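Local coordinates for type IV pilus biogenesis protein PilB (Streptococcus sanguinis, PDB 7B7P) that is a minor pilin of type IV pili with a direct role in adhesion, carrying a von Willebrand factor A-like module with a metal-binding MIDAS, at residues F168-S173 and E248-D253; G254-G259 and I286-L291. One frame throughout, in Å; residues are numbered along the deposited sequence.

Contact 1 of 2, residues F168-S173 and E248-D253; sequences FDTSGS and ENLNPD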
loop_
_atom_site.group_PDB
_atom_site.type_symbol
_atom_site.label_atom_id
_atom_site.label_comp_id
_atom_site.label_asym_id
_atom_site.label_seq_id
_atom_site.Cartn_x
_atom_site.Cartn_y
_atom_site.Cartn_z
ATOM N N PHE A 168 -1.110 12.900 11.685
ATOM C CA PHE A 168 -1.949 13.986 11.200
ATOM C C PHE A 168 -1.414 15.337 11.651
ATOM O O PHE A 168 -1.211 15.565 12.844
ATOM C CB PHE A 168 -3.395 13.812 11.678
ATOM C CG PHE A 168 -4.158 12.698 10.991
ATOM C CD1 PHE A 168 -3.647 12.038 9.889
ATOM C CD2 PHE A 168 -5.417 12.335 11.453
ATOM C CE1 PHE A 168 -4.362 11.022 9.268
ATOM C CE2 PHE A 168 -6.133 11.335 10.847
ATOM C CZ PHE A 168 -5.616 10.677 9.750
ATOM N N ASP A 169 -1.219 16.232 10.687
ATOM C CA ASP A 169 -0.891 17.619 10.956
ATOM C C ASP A 169 -2.012 18.263 11.780
ATOM O O ASP A 169 -3.188 18.202 11.408
ATOM C CB ASP A 169 -0.688 18.323 9.605
ATOM C CG ASP A 169 -0.165 19.755 9.712
ATOM O OD1 ASP A 169 -0.434 20.482 10.690
ATOM O OD2 ASP A 169 0.488 20.194 8.740
ATOM N N THR A 170 -1.647 18.840 12.930
ATOM C CA THR A 170 -2.577 19.553 13.800
ATOM C C THR A 170 -2.136 20.993 14.007
ATOM O O THR A 170 -2.428 21.590 15.042
ATOM C CB THR A 170 -2.754 18.861 15.164
ATOM O OG1 THR A 170 -1.547 18.948 15.941
ATOM C CG2 THR A 170 -3.158 17.400 15.030
ATOM N N SER A 171 -1.467 21.582 13.020
ATOM C CA SER A 171 -1.058 22.974 13.144
ATOM C C SER A 171 -2.276 23.922 13.145
ATOM O O SER A 171 -3.411 23.539 12.843
ATOM C CB SER A 171 -0.088 23.342 12.024
ATOM O OG SER A 171 -0.722 23.322 10.766
ATOM N N GLY A 172 -2.013 25.191 13.478
ATOM C CA GLY A 172 -3.088 26.163 13.599
ATOM C C GLY A 172 -3.842 26.405 12.306
ATOM O O GLY A 172 -5.044 26.686 12.327
ATOM N N SER A 173 -3.161 26.284 11.165
ATOM C CA SER A 173 -3.828 26.424 9.874
ATOM C C SER A 173 -4.998 25.450 9.714
ATOM O O SER A 173 -5.890 25.686 8.887
ATOM C CB SER A 173 -2.797 26.223 8.745
ATOM O OG SER A 173 -2.388 24.862 8.668
ATOM N N GLU A 248 -11.641 17.752 22.260
ATOM C CA GLU A 248 -10.426 18.180 22.940
ATOM C C GLU A 248 -9.175 17.613 22.275
ATOM O O GLU A 248 -8.071 18.097 22.549
ATOM C CB GLU A 248 -10.473 17.789 24.425
ATOM C CG GLU A 248 -11.017 16.393 24.709
ATOM C CD GLU A 248 -12.427 16.402 25.302
ATOM O OE1 GLU A 248 -13.374 16.853 24.609
ATOM O OE2 GLU A 248 -12.584 15.952 26.465
ATOM N N ASN A 249 -9.329 16.617 21.401
ATOM C CA ASN A 249 -8.247 16.051 20.609
ATOM C C ASN A 249 -8.148 16.742 19.249
ATOM O O ASN A 249 -9.091 17.389 18.782
ATOM C CB ASN A 249 -8.459 14.554 20.409
ATOM C CG ASN A 249 -8.428 13.788 21.707
ATOM O OD1 ASN A 249 -7.839 14.236 22.692
ATOM N ND2 ASN A 249 -9.050 12.613 21.712
ATOM N N LEU A 250 -6.982 16.581 18.612
ATOM C CA LEU A 250 -6.713 17.145 17.285
ATOM C C LEU A 250 -7.060 18.629 17.230
ATOM O O LEU A 250 -7.567 19.133 16.228
ATOM C CB LEU A 250 -7.472 16.395 16.196
ATOM C CG LEU A 250 -7.247 14.899 16.039
ATOM C CD1 LEU A 250 -8.417 14.325 15.245
ATOM C CD2 LEU A 250 -5.921 14.626 15.335
ATOM N N ASN A 251 -6.807 19.332 18.319
ATOM C CA ASN A 251 -7.137 20.741 18.360
ATOM C C ASN A 251 -6.069 21.543 17.623
ATOM O O ASN A 251 -4.888 21.448 17.970
ATOM C CB ASN A 251 -7.264 21.199 19.799
ATOM C CG ASN A 251 -7.845 22.565 19.909
ATOM O OD1 ASN A 251 -7.177 23.497 20.354
ATOM N ND2 ASN A 251 -9.098 22.714 19.477
ATOM N N PRO A 252 -6.429 22.328 16.605
ATOM C CA PRO A 252 -5.402 22.974 15.776
ATOM C C PRO A 252 -4.646 24.034 16.555
ATOM O O PRO A 252 -5.252 24.887 17.207
ATOM C CB PRO A 252 -6.207 23.587 14.623
ATOM C CG PRO A 252 -7.459 22.735 14.551
ATOM C CD PRO A 252 -7.763 22.395 15.988
ATOM N N ASP A 253 -3.305 23.960 16.477
ATOM C CA ASP A 253 -2.382 24.885 17.141
ATOM C C ASP A 253 -0.926 24.528 16.820
ATOM O O ASP A 253 -0.585 23.344 16.758
ATOM C CB ASP A 253 -2.597 24.873 18.659
ATOM C CG ASP A 253 -1.764 25.919 19.374
ATOM O OD1 ASP A 253 -1.970 27.132 19.124
ATOM O OD2 ASP A 253 -0.894 25.523 20.186
#

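Contact 2 of 2, residues G254-G259 and I286-L291; sequences GVTNPG and IPNAYL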
loop_
_atom_site.group_PDB
_atom_site.type_symbol
_atom_site.label_atom_id
_atom_site.label_comp_id
_atom_site.label_asym_id
_atom_site.label_seq_id
_atom_site.Cartn_x
_atom_site.Cartn_y
_atom_site.Cartn_z
ATOM N N GLY A 254 -0.069 25.528 16.612
ATOM C CA GLY A 254 1.347 25.295 16.343
ATOM C C GLY A 254 1.735 25.386 14.872
ATOM O O GLY A 254 0.951 25.769 13.997
ATOM N N VAL A 255 2.993 25.020 14.608
ATOM C CA VAL A 255 3.564 25.014 13.261
ATOM C C VAL A 255 3.618 23.577 12.733
ATOM O O VAL A 255 2.881 22.710 13.202
ATOM C CB VAL A 255 4.952 25.682 13.263
ATOM C CG1 VAL A 255 4.799 27.189 13.385
ATOM C CG2 VAL A 255 5.814 25.125 14.405
ATOM N N THR A 256 4.476 23.301 11.750
ATOM C CA THR A 256 4.422 22.041 11.009
ATOM C C THR A 256 5.777 21.340 11.082
ATOM O O THR A 256 6.729 21.745 10.409
ATOM C CB THR A 256 3.990 22.305 9.556
ATOM O OG1 THR A 256 2.764 23.054 9.558
ATOM C CG2 THR A 256 3.779 20.991 8.776
ATOM N N ASN A 257 5.854 20.271 11.875
ATOM C CA ASN A 257 7.090 19.535 12.147
ATOM C C ASN A 257 6.846 18.086 11.738
ATOM O O ASN A 257 6.690 17.201 12.591
ATOM C CB ASN A 257 7.485 19.646 13.621
ATOM C CG ASN A 257 8.890 19.079 13.928
ATOM O OD1 ASN A 257 9.457 18.336 13.129
ATOM N ND2 ASN A 257 9.448 19.439 15.098
ATOM N N PRO A 258 6.783 17.811 10.437
ATOM C CA PRO A 258 6.451 16.447 9.997
ATOM C C PRO A 258 7.486 15.405 10.404
ATOM O O PRO A 258 7.124 14.250 10.683
ATOM C CB PRO A 258 6.345 16.592 8.466
ATOM C CG PRO A 258 7.232 17.747 8.131
ATOM C CD PRO A 258 7.143 18.696 9.305
ATOM N N GLY A 259 8.765 15.772 10.458
ATOM C CA GLY A 259 9.763 14.830 10.945
ATOM C C GLY A 259 9.421 14.257 12.310
ATOM O O GLY A 259 9.511 13.042 12.529
ATOM N N ILE A 286 3.583 24.077 4.466
ATOM C CA ILE A 286 5.009 23.949 4.192
ATOM C C ILE A 286 5.734 23.523 5.467
ATOM O O ILE A 286 5.524 24.138 6.535
ATOM C CB ILE A 286 5.566 25.259 3.679
ATOM C CG1 ILE A 286 4.764 25.789 2.485
ATOM C CG2 ILE A 286 7.057 25.092 3.367
ATOM C CD1 ILE A 286 5.062 27.287 2.259
ATOM N N PRO A 287 6.587 22.508 5.410
ATOM C CA PRO A 287 7.437 22.178 6.562
ATOM C C PRO A 287 8.215 23.390 7.054
ATOM O O PRO A 287 8.866 24.095 6.282
ATOM C CB PRO A 287 8.374 21.100 6.005
ATOM C CG PRO A 287 7.615 20.480 4.891
ATOM C CD PRO A 287 6.828 21.612 4.266
ATOM N N ASN A 288 8.131 23.650 8.356
ATOM C CA ASN A 288 8.793 24.845 8.869
ATOM C C ASN A 288 9.287 24.657 10.296
ATOM O O ASN A 288 9.451 25.653 11.008
ATOM C CB ASN A 288 7.840 26.087 8.833
ATOM C CG ASN A 288 6.603 25.896 9.701
ATOM O OD1 ASN A 288 6.340 24.801 10.234
ATOM N ND2 ASN A 288 5.858 26.968 9.883
ATOM N N ALA A 289 9.474 23.418 10.753
ATOM C CA ALA A 289 9.941 23.174 12.108
ATOM C C ALA A 289 10.687 21.843 12.151
ATOM O O ALA A 289 10.424 20.936 11.354
ATOM C CB ALA A 289 8.764 23.193 13.104
ATOM N N TYR A 290 11.615 21.733 13.098
ATOM C CA TYR A 290 12.391 20.510 13.308
ATOM C C TYR A 290 12.920 20.549 14.733
ATOM O O TYR A 290 12.931 21.603 15.374
ATOM C CB TYR A 290 13.533 20.366 12.276
ATOM C CG TYR A 290 14.469 21.589 12.227
ATOM C CD1 TYR A 290 14.180 22.689 11.421
ATOM C CD2 TYR A 290 15.625 21.639 13.007
ATOM C CE1 TYR A 290 15.016 23.802 11.395
ATOM C CE2 TYR A 290 16.454 22.727 12.986
ATOM C CZ TYR A 290 16.153 23.813 12.195
ATOM O OH TYR A 290 16.993 24.912 12.189
ATOM N N LEU A 291 13.310 19.384 15.247
ATOM C CA LEU A 291 13.926 19.281 16.567
ATOM C C LEU A 291 15.403 18.952 16.426
ATOM O O LEU A 291 15.786 18.173 15.552
ATOM C CB LEU A 291 13.240 18.217 17.423
ATOM C CG LEU A 291 11.819 18.627 17.796
ATOM C CD1 LEU A 291 11.114 17.563 18.610
ATOM C CD2 LEU A 291 11.868 19.929 18.541
HETATM O O HOH W 1 2.559 26.112 10.037
#

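Contact 1 of 2, residues F168-S173 and E248-D253
Thr170 and Asp253 join the turn that follows strand 162-169 to the loop before helix 258-270, by one backbone hydrogen bond at the metal-site end of the von Willebrand factor A-like domain. Residues 168-173 carry the DxSxS sequence of a MIDAS, the metal ion-dependent adhesion site. Asp253 N donates to Thr170 O at 2.9 Å, with an N-H...O angle of 168°. The same oxygen takes a CA-H...O contact from Pro252 CA at 3.4 Å. Pro252 CB lies 3.3 Å from Ser171 O. Thr170 OG1 sits between the backbone N and the carbonyl carbon (chi1 68°). This puts CG2 beside the backbone N, and Thr170 CG2 meets Leu250 CD2 at 3.9 Å. The two side chains cross at about a right angle. Leu250 also packs on Met192 and Arg196 of helix 191-209. Asp169 OD1 accepts from Ser171 N at 2.8 Å, an Asx turn, and from Ser171 OG at 2.9 Å. Asp169 OD2 is held by Thr283 OG1 and Asp284 N. The Ser171 side chain is about 3 Å from a bound magnesium ion. Ser173 is a magnesium-binding residue, its OG hydrogen-bonded to Asp284 OD2. Carboxylate bonds from Asp169 thus fix the turn from within; the Asp253 backbone bond and one methyl contact hold it from the neighbouring loop.

Contact 2 of 2, residues G254-G259 and I286-L291
Thr256 and Asn288 are joined by two hydrogen bonds, one accepted by a side chain and one between backbones. Thr256 N donates to Asn288 OD1 at 2.8 Å, and Asn288 N donates to Thr256 O at 3.1 Å. Both donors lie in the plane of the carbonyl they meet. The second bond is nearly straight. Asn288 CG sits between its own backbone N and carbonyl carbon (chi1 62°), and chi2 of -8° then sets OD1 toward Thr256 N. A water lies 3.1 Å from Thr256 OG1 and makes a weak bond with Asn288 ND2.

Thr256 is in the MIDAS of this von Willebrand factor A-like domain. Its side chain is about 3 Å from a bound magnesium ion, so Asn288 holds the backbone of a residue at the metal site.

Apolar contacts flank the polar pair. Val255 CG2 meets Ala289 CB at 3.8 Å. Pro258 CG reaches Pro287 CB at 4.1 Å, the rings crossing at about a right angle. Val255 CG1 is in van der Waals contact with the amide nitrogen Asn288 ND2.

Asn257 is the N-cap of helix 258-270. With CG anti to the backbone N (chi1 -171°), its side chain meets the backbone of strand 289-291. Asn257 ND2 is 3.6 Å from Tyr290 CA and 3.7 Å from Leu291 CG. Asn257 OD1 caps Asp260 N, and ND2 donates to Thr221 O.

How the contacts relate
The two contacts lie side by side at the MIDAS end of the von Willebrand factor A-like domain, their centres about 13 Å apart. Contact 1 closes along the chain before contact 2 opens. Asp253 and Gly254 are consecutive, so one loop passes directly from the first contact into the second. The two also touch in space: Gly172 N and Gly254 O are 3.1 Å apart, a probable hydrogen bond, and Asp169 OD2 packs on Thr256 CG2. Contact 1 reaches back to strand 162-169, and contact 2 takes in the start of helix 258-270 and strand 289-291. Together they set Ser171, Ser173 and Thr256 around the magnesium site, which Asp284 also binds, consistent with metal-dependent adhesion.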